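Local coordinates for metallo-beta-lactamase family protein (Staphylococcus aureus, PDB 3R2U), which binds an iron ion in a metallo-beta-lactamase fold and is probably a hydrolase or a related sulfur-handling enzyme that also carries a rhodanese-like domain, at residues Cys44-Glu49 with Val130-Leu135; Ala98-Ser103 with Asn117-Val122; Leu135-Thr140 with Ile148-Thr153; Ala159-Gly164 with Pro210-Ile215. All coordinates share one frame; numbering follows the deposited sequence.

Contact 1. Residues Cys44-Glu49 with Val130-Leu135; sequences CQKTGE and VGNIKL
C44 lays its side chain against the tight turn V130-I133, with CB 3.5 Å from the carbonyl O of V130 and SG beside the CA of G131. The contact is turn against turn: the loop linking strands 37-44 and 49-53 of one sheet of the metallo-beta-lactamase sandwich meets a type II' beta turn, the hairpin link between strands 127-130 and 133-139 of the other sheet. With chi1 at 176°, C44 SG is swung away from its own backbone N and out to the turn, where it accepts a nearly straight hydrogen bond from N132 N at 3.2 Å (N-H...S angle 173°). Within its own loop C44 SG takes a longer bond from T47 N, at 3.5 Å, and so links the two turns. G131 comes in close, its CA 3.3 Å from T47 OG1 and also near C44 CB. T47 OG1 also accepts from E49 N, closing an ST turn. I133 CD1 reaches C44 N at 3.8 Å, and I133 goes on to touch M25 of strand 25-32. At the outer side K46 crosses N132 at about a right angle, its CD 3.5 Å from N132 OD1. E49 stretches its chain beyond CG across the turn, and its OE1 takes the N-H of G131 at 3.1 Å from above the carboxylate plane, 66° out of it.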
loop_
_atom_site.group_PDB
_atom_site.type_symbol
_atom_site.label_atom_id
_atom_site.label_comp_id
_atom_site.label_asym_id
_atom_site.label_seq_id
_atom_site.Cartn_x
_atom_site.Cartn_y
_atom_site.Cartn_z
ATOM N N CYS A 44 -29.584 -3.301 5.582
ATOM C CA CYS A 44 -30.542 -3.852 6.533
ATOM C C CYS A 44 -29.856 -4.970 7.285
ATOM O O CYS A 44 -29.516 -6.013 6.701
ATOM C CB CYS A 44 -31.749 -4.400 5.782
ATOM S SG CYS A 44 -32.986 -5.222 6.802
ATOM N N GLN A 45 -29.647 -4.777 8.575
ATOM C CA GLN A 45 -28.978 -5.819 9.360
ATOM C C GLN A 45 -29.839 -7.080 9.508
ATOM O O GLN A 45 -29.301 -8.191 9.577
ATOM C CB GLN A 45 -28.494 -5.284 10.715
ATOM C CG GLN A 45 -27.278 -4.299 10.602
ATOM C CD GLN A 45 -25.989 -4.940 10.044
ATOM O OE1 GLN A 45 -25.894 -6.168 9.896
ATOM N NE2 GLN A 45 -24.986 -4.101 9.752
ATOM N N LYS A 46 -31.159 -6.927 9.486
ATOM C CA LYS A 46 -32.042 -8.090 9.588
ATOM C C LYS A 46 -31.962 -9.036 8.377
ATOM O O LYS A 46 -31.864 -10.245 8.559
ATOM C CB LYS A 46 -33.476 -7.645 9.837
ATOM C CG LYS A 46 -33.629 -7.006 11.210
ATOM C CD LYS A 46 -35.035 -6.525 11.480
ATOM C CE LYS A 46 -35.197 -6.154 12.949
ATOM N NZ LYS A 46 -34.880 -7.310 13.853
ATOM N N THR A 47 -31.978 -8.505 7.156
ATOM C CA THR A 47 -31.934 -9.353 5.963
ATOM C C THR A 47 -30.574 -9.392 5.267
ATOM O O THR A 47 -30.303 -10.303 4.511
ATOM C CB THR A 47 -32.911 -8.854 4.906
ATOM O OG1 THR A 47 -32.450 -7.591 4.417
ATOM C CG2 THR A 47 -34.319 -8.714 5.480
ATOM N N GLY A 48 -29.734 -8.385 5.486
ATOM C CA GLY A 48 -28.440 -8.319 4.808
ATOM C C GLY A 48 -28.483 -7.538 3.492
ATOM O O GLY A 48 -27.438 -7.286 2.879
ATOM N N GLU A 49 -29.676 -7.135 3.059
ATOM C CA GLU A 49 -29.804 -6.382 1.819
ATOM C C GLU A 49 -29.134 -5.031 1.972
ATOM O O GLU A 49 -29.110 -4.470 3.052
ATOM C CB GLU A 49 -31.267 -6.257 1.384
ATOM C CG GLU A 49 -31.853 -7.629 1.050
ATOM C CD GLU A 49 -33.296 -7.597 0.525
ATOM O OE1 GLU A 49 -33.764 -6.561 0.004
ATOM O OE2 GLU A 49 -33.955 -8.641 0.615
ATOM N N VAL A 130 -35.294 -1.854 1.049
ATOM C CA VAL A 130 -33.978 -2.461 1.094
ATOM C C VAL A 130 -34.074 -3.279 2.390
ATOM O O VAL A 130 -33.847 -2.770 3.500
ATOM C CB VAL A 130 -32.866 -1.390 1.158
ATOM C CG1 VAL A 130 -31.485 -2.033 1.112
ATOM C CG2 VAL A 130 -33.030 -0.414 0.008
ATOM N N GLY A 131 -34.444 -4.547 2.258
ATOM C CA GLY A 131 -34.703 -5.357 3.439
ATOM C C GLY A 131 -35.873 -4.651 4.118
ATOM O O GLY A 131 -36.870 -4.340 3.463
ATOM N N ASN A 132 -35.727 -4.310 5.389
ATOM C CA ASN A 132 -36.813 -3.619 6.116
ATOM C C ASN A 132 -36.708 -2.085 6.074
ATOM O O ASN A 132 -37.575 -1.395 6.613
ATOM C CB ASN A 132 -36.867 -4.092 7.562
ATOM C CG ASN A 132 -37.164 -5.573 7.672
ATOM O OD1 ASN A 132 -36.447 -6.307 8.338
ATOM N ND2 ASN A 132 -38.210 -6.015 7.006
ATOM N N ILE A 133 -35.659 -1.562 5.442
ATOM C CA ILE A 133 -35.483 -0.102 5.312
ATOM C C ILE A 133 -36.423 0.354 4.237
ATOM O O ILE A 133 -36.524 -0.280 3.185
ATOM C CB ILE A 133 -34.067 0.313 4.866
ATOM C CG1 ILE A 133 -32.987 -0.256 5.783
ATOM C CG2 ILE A 133 -33.953 1.860 4.817
ATOM C CD1 ILE A 133 -31.590 -0.090 5.187
ATOM N N LYS A 134 -37.128 1.443 4.499
ATOM C CA LYS A 134 -38.077 1.985 3.553
ATOM C C LYS A 134 -37.553 3.302 3.008
ATOM O O LYS A 134 -37.124 4.157 3.770
ATOM C CB LYS A 134 -39.427 2.228 4.241
ATOM C CG LYS A 134 -40.493 2.803 3.311
ATOM C CD LYS A 134 -41.740 3.273 4.086
ATOM C CE LYS A 134 -42.795 3.778 3.110
ATOM N NZ LYS A 134 -44.014 4.335 3.742
ATOM N N LEU A 135 -37.565 3.442 1.690
ATOM C CA LEU A 135 -37.221 4.676 1.049
ATOM C C LEU A 135 -38.427 5.167 0.268
ATOM O O LEU A 135 -38.984 4.416 -0.556
ATOM C CB LEU A 135 -36.076 4.481 0.064
ATOM C CG LEU A 135 -34.725 4.038 0.615
ATOM C CD1 LEU A 135 -33.803 3.811 -0.565
ATOM C CD2 LEU A 135 -34.164 5.089 1.581
#

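Contact 2. Residues Ala98-Ser103 with Asn117-Val122; sequences ANIYVS and NHTHFV
The carbonyl O of I100 is gripped twice by H120: the backbone N of H120 donates at 2.8 Å, almost in line with the C=O, and the ring ND1 adds a weak bond at 3.3 Å. I100 O lies at the edge of the imidazole, in its plane, as does ND2 of N99, 3.4 Å from H120 CE1. Y101 and H120 point the same way from paired positions, their rings 11° from parallel but slid so far that they barely overlap, with centroids 4.6 Å apart. V122 CG1 meets the edge of the tyrosine ring at CD2. The strands run parallel, and the ladder continues from V102 N to H120 O and from V122 N to V102 O. On the other face V102 CG2 packs against T119 CG2 and F121 CD2, while a water bridges I100 N and H118 O where the ladder starts. This pairing adds strand 120-122 to the edge of a mixed sheet of the metallo-beta-lactamase sandwich, next to 99-103, which in turn lies beside 72-77. The side chain of I100 packs on helix 89-96, touching I89, V92 and A93, and V122 and S103 meet I148 of strand 148-153 in the facing sheet.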
loop_
_atom_site.group_PDB
_atom_site.type_symbol
_atom_site.label_atom_id
_atom_site.label_comp_id
_atom_site.label_asym_id
_atom_site.label_seq_id
_atom_site.Cartn_x
_atom_site.Cartn_y
_atom_site.Cartn_z
ATOM N N ALA A 98 -27.878 -6.484 -9.536
ATOM C CA ALA A 98 -28.691 -5.814 -8.533
ATOM C C ALA A 98 -29.884 -5.115 -9.179
ATOM O O ALA A 98 -29.893 -4.841 -10.395
ATOM C CB ALA A 98 -27.843 -4.792 -7.779
ATOM N N ASN A 99 -30.912 -4.868 -8.376
ATOM C CA ASN A 99 -32.041 -4.071 -8.828
ATOM C C ASN A 99 -31.591 -2.620 -8.807
ATOM O O ASN A 99 -30.979 -2.192 -7.834
ATOM C CB ASN A 99 -33.234 -4.255 -7.906
ATOM C CG ASN A 99 -33.879 -5.618 -8.069
ATOM O OD1 ASN A 99 -33.967 -6.383 -7.135
ATOM N ND2 ASN A 99 -34.278 -5.930 -9.270
ATOM N N ILE A 100 -31.841 -1.878 -9.882
ATOM C CA ILE A 100 -31.488 -0.469 -9.909
ATOM C C ILE A 100 -32.721 0.394 -10.091
ATOM O O ILE A 100 -33.681 0.001 -10.742
ATOM C CB ILE A 100 -30.386 -0.139 -10.933
ATOM C CG1 ILE A 100 -30.837 -0.460 -12.362
ATOM C CG2 ILE A 100 -29.108 -0.934 -10.570
ATOM C CD1 ILE A 100 -29.926 0.172 -13.422
ATOM N N TYR A 101 -32.678 1.565 -9.464
ATOM C CA TYR A 101 -33.792 2.497 -9.417
ATOM C C TYR A 101 -33.310 3.851 -9.876
ATOM O O TYR A 101 -32.364 4.408 -9.309
ATOM C CB TYR A 101 -34.336 2.576 -7.975
ATOM C CG TYR A 101 -34.750 1.208 -7.464
ATOM C CD1 TYR A 101 -33.793 0.311 -6.995
ATOM C CD2 TYR A 101 -36.078 0.800 -7.481
ATOM C CE1 TYR A 101 -34.137 -0.936 -6.557
ATOM C CE2 TYR A 101 -36.442 -0.471 -7.041
ATOM C CZ TYR A 101 -35.461 -1.329 -6.577
ATOM O OH TYR A 101 -35.768 -2.596 -6.134
ATOM N N VAL A 102 -33.921 4.350 -10.946
ATOM C CA VAL A 102 -33.588 5.650 -11.469
ATOM C C VAL A 102 -34.905 6.381 -11.740
ATOM O O VAL A 102 -35.968 5.769 -11.831
ATOM C CB VAL A 102 -32.746 5.568 -12.755
ATOM C CG1 VAL A 102 -31.445 4.791 -12.509
ATOM C CG2 VAL A 102 -33.552 4.971 -13.891
ATOM N N SER A 103 -34.832 7.693 -11.860
ATOM C CA SER A 103 -36.016 8.475 -12.087
ATOM C C SER A 103 -36.734 8.239 -13.422
ATOM O O SER A 103 -36.123 8.257 -14.502
ATOM C CB SER A 103 -35.688 9.968 -11.962
ATOM O OG SER A 103 -36.853 10.769 -12.220
ATOM N N ASN A 117 -31.979 -4.342 -18.663
ATOM C CA ASN A 117 -33.286 -4.940 -18.482
ATOM C C ASN A 117 -33.653 -4.953 -17.020
ATOM O O ASN A 117 -32.787 -5.122 -16.136
ATOM C CB ASN A 117 -33.346 -6.362 -19.069
ATOM C CG ASN A 117 -33.455 -6.357 -20.584
ATOM O OD1 ASN A 117 -33.885 -5.367 -21.182
ATOM N ND2 ASN A 117 -33.088 -7.474 -21.211
ATOM N N HIS A 118 -34.932 -4.711 -16.769
ATOM C CA HIS A 118 -35.475 -4.730 -15.419
ATOM C C HIS A 118 -35.174 -3.484 -14.568
ATOM O O HIS A 118 -35.551 -3.437 -13.399
ATOM C CB HIS A 118 -35.060 -6.020 -14.694
ATOM C CG HIS A 118 -35.404 -7.263 -15.452
ATOM N ND1 HIS A 118 -36.691 -7.751 -15.532
ATOM C CD2 HIS A 118 -34.634 -8.110 -16.176
ATOM C CE1 HIS A 118 -36.697 -8.848 -16.268
ATOM N NE2 HIS A 118 -35.463 -9.087 -16.672
ATOM N N THR A 119 -34.515 -2.478 -15.147
ATOM C CA THR A 119 -34.305 -1.200 -14.459
ATOM C C THR A 119 -35.661 -0.727 -13.935
ATOM O O THR A 119 -36.674 -0.921 -14.594
ATOM C CB THR A 119 -33.767 -0.146 -15.449
ATOM O OG1 THR A 119 -32.453 -0.515 -15.846
ATOM C CG2 THR A 119 -33.729 1.261 -14.835
ATOM N N HIS A 120 -35.699 -0.146 -12.743
ATOM C CA HIS A 120 -36.957 0.364 -12.200
ATOM C C HIS A 120 -36.983 1.867 -12.369
ATOM O O HIS A 120 -36.128 2.559 -11.841
ATOM C CB HIS A 120 -37.114 0.024 -10.713
ATOM C CG HIS A 120 -37.213 -1.435 -10.441
ATOM N ND1 HIS A 120 -36.105 -2.223 -10.215
ATOM C CD2 HIS A 120 -38.286 -2.259 -10.379
ATOM C CE1 HIS A 120 -36.493 -3.474 -10.023
ATOM N NE2 HIS A 120 -37.812 -3.522 -10.119
ATOM N N PHE A 121 -37.944 2.360 -13.130
ATOM C CA PHE A 121 -38.117 3.792 -13.320
ATOM C C PHE A 121 -39.116 4.217 -12.271
ATOM O O PHE A 121 -40.296 3.912 -12.376
ATOM C CB PHE A 121 -38.608 4.082 -14.726
ATOM C CG PHE A 121 -37.617 3.711 -15.783
ATOM C CD1 PHE A 121 -37.628 2.453 -16.354
ATOM C CD2 PHE A 121 -36.648 4.612 -16.179
ATOM C CE1 PHE A 121 -36.701 2.112 -17.330
ATOM C CE2 PHE A 121 -35.729 4.279 -17.157
ATOM C CZ PHE A 121 -35.757 3.038 -17.729
ATOM N N VAL A 122 -38.637 4.897 -11.244
ATOM C CA VAL A 122 -39.492 5.260 -10.129
ATOM C C VAL A 122 -40.103 6.638 -10.252
ATOM O O VAL A 122 -39.564 7.524 -10.917
ATOM C CB VAL A 122 -38.734 5.121 -8.775
ATOM C CG1 VAL A 122 -38.327 3.665 -8.575
ATOM C CG2 VAL A 122 -37.500 6.040 -8.711
HETATM O O HOH W 1 -33.373 -3.368 -11.956
#

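Contact 3. Residues Leu135-Thr140 with Ile148-Thr153; sequences LKVLHT and ISFLLT
Strands 135-139 and 148-153 run antiparallel, their axes 4.4 Å apart at closest and their directions 153° apart, with K136 facing L151 and L138 facing S149 as hydrogen-bonded pairs. They are the two arms of a beta hairpin in one of the sheets of the metallo-beta-lactamase sandwich. K136 N and O bond L151 O and N, and L138 N and O bond S149 O and N, each N...O distance 2.8 Å. L135, V137 and H139 share a face with L152, F150 and I148. L135 CD2 sits against L152 CB at 3.6 Å as the two leucines cross obliquely. V137 divides its branches: CG1 goes to I148 CG2, and CG2, which lies beside the backbone N, reaches F150 CE1 at 4.0 Å. Valine and phenylalanine run side by side in the same direction, and both also touch I128 of strand 127-130. This layer faces the interior of the sandwich, where V122 of strand 120-122 packs on V137 and I148. On the reverse face K136, L138, S149 and L151 line up, with L138 CD1 against L151 CB at 4.3 Å and L165 covering L138 and S149. The lysine bends at chi3 and chi4 and its NZ forms a salt bridge with D127. The imidazole of H139 is held by the carbonyl of P145 through NE2. At the end of the ladder, where the chain turns off towards the metal side, chi1 of 57° sets T140 OG1 between its backbone N and carbonyl carbon, 3.0 Å from S149 OG in a hydroxyl-hydroxyl hydrogen bond.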
loop_
_atom_site.group_PDB
_atom_site.type_symbol
_atom_site.label_atom_id
_atom_site.label_comp_id
_atom_site.label_asym_id
_atom_site.label_seq_id
_atom_site.Cartn_x
_atom_site.Cartn_y
_atom_site.Cartn_z
ATOM N N LEU A 135 -37.565 3.442 1.690
ATOM C CA LEU A 135 -37.221 4.676 1.049
ATOM C C LEU A 135 -38.427 5.167 0.268
ATOM O O LEU A 135 -38.984 4.416 -0.556
ATOM C CB LEU A 135 -36.076 4.481 0.064
ATOM C CG LEU A 135 -34.725 4.038 0.615
ATOM C CD1 LEU A 135 -33.803 3.811 -0.565
ATOM C CD2 LEU A 135 -34.164 5.089 1.581
ATOM N N LYS A 136 -38.827 6.415 0.500
ATOM C CA LYS A 136 -39.909 7.001 -0.270
ATOM C C LYS A 136 -39.284 7.930 -1.283
ATOM O O LYS A 136 -38.423 8.759 -0.942
ATOM C CB LYS A 136 -40.910 7.749 0.600
ATOM C CG LYS A 136 -42.069 8.399 -0.217
ATOM C CD LYS A 136 -43.250 8.819 0.650
ATOM C CE LYS A 136 -44.115 7.607 1.101
ATOM N NZ LYS A 136 -44.801 6.855 -0.026
ATOM N N VAL A 137 -39.679 7.745 -2.540
ATOM C CA VAL A 137 -39.192 8.566 -3.636
ATOM C C VAL A 137 -39.983 9.862 -3.640
ATOM O O VAL A 137 -41.224 9.849 -3.607
ATOM C CB VAL A 137 -39.370 7.858 -5.006
ATOM C CG1 VAL A 137 -38.966 8.787 -6.175
ATOM C CG2 VAL A 137 -38.546 6.560 -5.049
ATOM N N LEU A 138 -39.273 10.977 -3.609
ATOM C CA LEU A 138 -39.899 12.278 -3.712
ATOM C C LEU A 138 -39.372 12.938 -4.987
ATOM O O LEU A 138 -38.163 13.004 -5.184
ATOM C CB LEU A 138 -39.577 13.132 -2.487
ATOM C CG LEU A 138 -40.026 12.639 -1.091
ATOM C CD1 LEU A 138 -39.582 13.627 0.002
ATOM C CD2 LEU A 138 -41.519 12.433 -1.004
ATOM N N HIS A 139 -40.261 13.359 -5.890
ATOM C CA HIS A 139 -39.839 14.071 -7.104
ATOM C C HIS A 139 -39.498 15.474 -6.640
ATOM O O HIS A 139 -40.332 16.145 -6.096
ATOM C CB HIS A 139 -40.930 14.048 -8.194
ATOM C CG HIS A 139 -40.528 14.691 -9.491
ATOM N ND1 HIS A 139 -41.415 15.391 -10.279
ATOM C CD2 HIS A 139 -39.329 14.760 -10.126
ATOM C CE1 HIS A 139 -40.793 15.850 -11.355
ATOM N NE2 HIS A 139 -39.518 15.492 -11.281
ATOM N N THR A 140 -38.249 15.892 -6.820
ATOM C CA THR A 140 -37.788 17.212 -6.366
ATOM C C THR A 140 -37.075 17.903 -7.511
ATOM O O THR A 140 -35.863 18.058 -7.491
ATOM C CB THR A 140 -36.837 17.068 -5.132
ATOM O OG1 THR A 140 -35.721 16.225 -5.461
ATOM C CG2 THR A 140 -37.582 16.457 -3.945
ATOM N N ILE A 148 -34.840 13.319 -8.215
ATOM C CA ILE A 148 -35.598 12.708 -7.159
ATOM C C ILE A 148 -34.743 12.631 -5.904
ATOM O O ILE A 148 -33.521 12.619 -5.978
ATOM C CB ILE A 148 -36.114 11.291 -7.551
ATOM C CG1 ILE A 148 -34.970 10.385 -7.985
ATOM C CG2 ILE A 148 -37.204 11.397 -8.651
ATOM C CD1 ILE A 148 -35.401 8.966 -8.273
ATOM N N SER A 149 -35.407 12.653 -4.760
ATOM C CA SER A 149 -34.771 12.516 -3.470
ATOM C C SER A 149 -35.363 11.305 -2.755
ATOM O O SER A 149 -36.523 10.949 -3.009
ATOM C CB SER A 149 -34.994 13.779 -2.641
ATOM O OG SER A 149 -34.288 14.875 -3.206
ATOM N N PHE A 150 -34.585 10.674 -1.865
ATOM C CA PHE A 150 -35.060 9.486 -1.166
ATOM C C PHE A 150 -35.217 9.701 0.355
ATOM O O PHE A 150 -34.245 10.019 1.058
ATOM C CB PHE A 150 -34.115 8.311 -1.458
ATOM C CG PHE A 150 -33.897 8.055 -2.933
ATOM C CD1 PHE A 150 -34.782 7.298 -3.657
ATOM C CD2 PHE A 150 -32.779 8.547 -3.582
ATOM C CE1 PHE A 150 -34.550 7.033 -5.018
ATOM C CE2 PHE A 150 -32.565 8.297 -4.942
ATOM C CZ PHE A 150 -33.454 7.545 -5.640
ATOM N N LEU A 151 -36.440 9.541 0.848
ATOM C CA LEU A 151 -36.747 9.732 2.272
ATOM C C LEU A 151 -36.696 8.389 2.973
ATOM O O LEU A 151 -37.522 7.493 2.718
ATOM C CB LEU A 151 -38.112 10.375 2.447
ATOM C CG LEU A 151 -38.531 10.752 3.877
ATOM C CD1 LEU A 151 -37.657 11.913 4.376
ATOM C CD2 LEU A 151 -40.023 11.118 3.916
ATOM N N LEU A 152 -35.730 8.255 3.872
ATOM C CA LEU A 152 -35.496 7.009 4.584
ATOM C C LEU A 152 -36.179 6.939 5.948
ATOM O O LEU A 152 -36.115 7.885 6.744
ATOM C CB LEU A 152 -33.983 6.787 4.744
ATOM C CG LEU A 152 -33.501 5.480 5.411
ATOM C CD1 LEU A 152 -32.053 5.146 4.988
ATOM C CD2 LEU A 152 -33.628 5.506 6.951
ATOM N N THR A 153 -36.841 5.804 6.188
ATOM C CA THR A 153 -37.434 5.482 7.475
ATOM C C THR A 153 -36.888 4.098 7.875
ATOM O O THR A 153 -36.977 3.129 7.091
ATOM C CB THR A 153 -38.959 5.514 7.409
ATOM O OG1 THR A 153 -39.372 6.817 6.972
ATOM C CG2 THR A 153 -39.587 5.212 8.791
#

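Contact 4. Residues Ala159-Gly164 with Pro210-Ile215; sequences AQVPMG and PDYIQI
Y212 carries the outer end of this contact, and its side chain can be followed outwards from CB: with chi1 at 57°, CB turns the ring back over its own turn, so that P210 CB lies over one ring face, offset toward the rim. Further along, CE1 is 3.7 Å from the carbonyl O of P162, which lies near the ring plane, and CZ approaches V161 CB. At the tip OH rests among the valine's carbons, 3.1 Å from CB, with the two side chains crossing at about a right angle. Y212 belongs to a type I turn, P210-I213, that leads into strand 214-217. P162 CG packs against two residues of that turn, 3.9 Å from P210 CG and equally far from I213 CG2. Beyond the proline the segments become neighbouring parallel strands: Q214 N donates to M163 O at 2.9 Å with an N-H...O angle of 169°. A water also donates to M163 O and to Y212 O, so M163 O receives two bonds. G164 pairs with Q214, its CA making a CA-H...O contact of 3.1 Å with Q214 O. The contact starts the parallel pairing of strands 164-168 and 214-217. M163 and G164 bond on their other side to L152 of strand 148-153, I213 packs on L237 of helix 237-243, and T236 of a second subunit bonds to Y212 O.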
loop_
_atom_site.group_PDB
_atom_site.type_symbol
_atom_site.label_atom_id
_atom_site.label_comp_id
_atom_site.label_asym_id
_atom_site.label_seq_id
_atom_site.Cartn_x
_atom_site.Cartn_y
_atom_site.Cartn_z
ATOM N N ALA A 159 -39.030 2.324 13.741
ATOM C CA ALA A 159 -39.190 3.792 13.665
ATOM C C ALA A 159 -40.482 4.168 12.924
ATOM O O ALA A 159 -40.815 3.563 11.925
ATOM C CB ALA A 159 -37.987 4.421 12.979
ATOM N N GLN A 160 -41.188 5.174 13.425
ATOM C CA GLN A 160 -42.452 5.649 12.838
ATOM C C GLN A 160 -42.293 7.001 12.157
ATOM O O GLN A 160 -43.273 7.583 11.693
ATOM C CB GLN A 160 -43.475 5.860 13.949
ATOM C CG GLN A 160 -43.630 4.704 14.881
ATOM C CD GLN A 160 -44.388 3.579 14.254
ATOM O OE1 GLN A 160 -43.797 2.642 13.741
ATOM N NE2 GLN A 160 -45.701 3.689 14.244
ATOM N N VAL A 161 -41.079 7.522 12.160
ATOM C CA VAL A 161 -40.786 8.836 11.614
ATOM C C VAL A 161 -39.554 8.704 10.742
ATOM O O VAL A 161 -38.732 7.820 10.978
ATOM C CB VAL A 161 -40.492 9.864 12.739
ATOM C CG1 VAL A 161 -41.754 10.150 13.598
ATOM C CG2 VAL A 161 -39.338 9.391 13.624
ATOM N N PRO A 162 -39.425 9.571 9.723
ATOM C CA PRO A 162 -38.273 9.508 8.841
ATOM C C PRO A 162 -37.005 9.961 9.537
ATOM O O PRO A 162 -37.052 10.736 10.501
ATOM C CB PRO A 162 -38.656 10.455 7.706
ATOM C CG PRO A 162 -39.588 11.433 8.342
ATOM C CD PRO A 162 -40.364 10.638 9.319
ATOM N N MET A 163 -35.876 9.469 9.052
ATOM C CA MET A 163 -34.586 9.782 9.615
ATOM C C MET A 163 -33.831 10.802 8.782
ATOM O O MET A 163 -33.165 11.664 9.320
ATOM C CB MET A 163 -33.738 8.508 9.705
ATOM C CG MET A 163 -32.337 8.702 10.361
ATOM S SD MET A 163 -31.207 7.335 10.019
ATOM C CE MET A 163 -32.093 5.959 10.733
ATOM N N GLY A 164 -33.905 10.692 7.459
ATOM C CA GLY A 164 -33.140 11.580 6.614
ATOM C C GLY A 164 -33.547 11.524 5.159
ATOM O O GLY A 164 -34.309 10.652 4.751
ATOM N N PRO A 210 -40.302 16.693 8.878
ATOM C CA PRO A 210 -39.868 17.018 10.250
ATOM C C PRO A 210 -38.496 17.698 10.262
ATOM O O PRO A 210 -37.580 17.282 9.556
ATOM C CB PRO A 210 -39.816 15.661 10.941
ATOM C CG PRO A 210 -40.714 14.747 10.072
ATOM C CD PRO A 210 -40.475 15.241 8.684
ATOM N N ASP A 211 -38.364 18.740 11.060
ATOM C CA ASP A 211 -37.127 19.517 11.090
ATOM C C ASP A 211 -35.896 18.760 11.622
ATOM O O ASP A 211 -34.770 19.197 11.419
ATOM C CB ASP A 211 -37.341 20.830 11.851
ATOM C CG ASP A 211 -38.121 21.872 11.027
ATOM O OD1 ASP A 211 -38.360 21.638 9.806
ATOM O OD2 ASP A 211 -38.471 22.936 11.594
ATOM N N TYR A 212 -36.114 17.623 12.260
ATOM C CA TYR A 212 -35.017 16.821 12.808
ATOM C C TYR A 212 -34.452 15.768 11.817
ATOM O O TYR A 212 -33.533 14.976 12.171
ATOM C CB TYR A 212 -35.474 16.140 14.096
ATOM C CG TYR A 212 -36.707 15.261 13.931
ATOM C CD1 TYR A 212 -36.639 14.062 13.233
ATOM C CD2 TYR A 212 -37.926 15.616 14.504
ATOM C CE1 TYR A 212 -37.747 13.259 13.085
ATOM C CE2 TYR A 212 -39.053 14.809 14.361
ATOM C CZ TYR A 212 -38.953 13.635 13.655
ATOM O OH TYR A 212 -40.042 12.823 13.495
ATOM N N ILE A 213 -34.991 15.718 10.600
ATOM C CA ILE A 213 -34.447 14.772 9.629
ATOM C C ILE A 213 -33.063 15.254 9.181
ATOM O O ILE A 213 -32.795 16.462 9.125
ATOM C CB ILE A 213 -35.324 14.545 8.385
ATOM C CG1 ILE A 213 -35.382 15.787 7.496
ATOM C CG2 ILE A 213 -36.722 14.036 8.784
ATOM C CD1 ILE A 213 -36.012 15.500 6.114
ATOM N N GLN A 214 -32.177 14.312 8.901
ATOM C CA GLN A 214 -30.874 14.666 8.346
ATOM C C GLN A 214 -31.006 14.921 6.841
ATOM O O GLN A 214 -31.953 14.457 6.214
ATOM C CB GLN A 214 -29.876 13.550 8.567
ATOM C CG GLN A 214 -29.604 13.234 10.022
ATOM C CD GLN A 214 -28.604 12.115 10.173
ATOM O OE1 GLN A 214 -27.593 12.093 9.488
ATOM N NE2 GLN A 214 -28.872 11.188 11.081
ATOM N N ILE A 215 -30.058 15.681 6.288
ATOM C CA ILE A 215 -29.983 15.955 4.862
ATOM C C ILE A 215 -28.673 15.322 4.398
ATOM O O ILE A 215 -27.599 15.668 4.883
ATOM C CB ILE A 215 -29.962 17.485 4.530
ATOM C CG1 ILE A 215 -31.227 18.200 5.010
ATOM C CG2 ILE A 215 -29.779 17.711 3.049
ATOM C CD1 ILE A 215 -32.507 17.632 4.506
HETATM O O HOH W 2 -32.715 12.374 11.915
#

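In the fold
Contacts 1, 3 and 4 all reach one sheet: contacts 1 and 3 share L135 on strand 133-139, and K134 O lies 2.9 Å from T153 N, probably a hydrogen bond. Contact 3 passes the sheet on to contact 4, with L152 O 2.8 Å from M163 N and centres about 12 Å apart. Contact 2 belongs to the other sheet and meets contact 3 across the sandwich, V122 CG2 lying 3.6 Å from I148 CD1. Contacts 2 and 4 are about 15 Å apart at their nearest atoms. The iron, bound by H80, H143 and D169, touches neither contact 2 nor contact 3: it is about 12 Å from the S103 side chain and about 11 Å from that of T140.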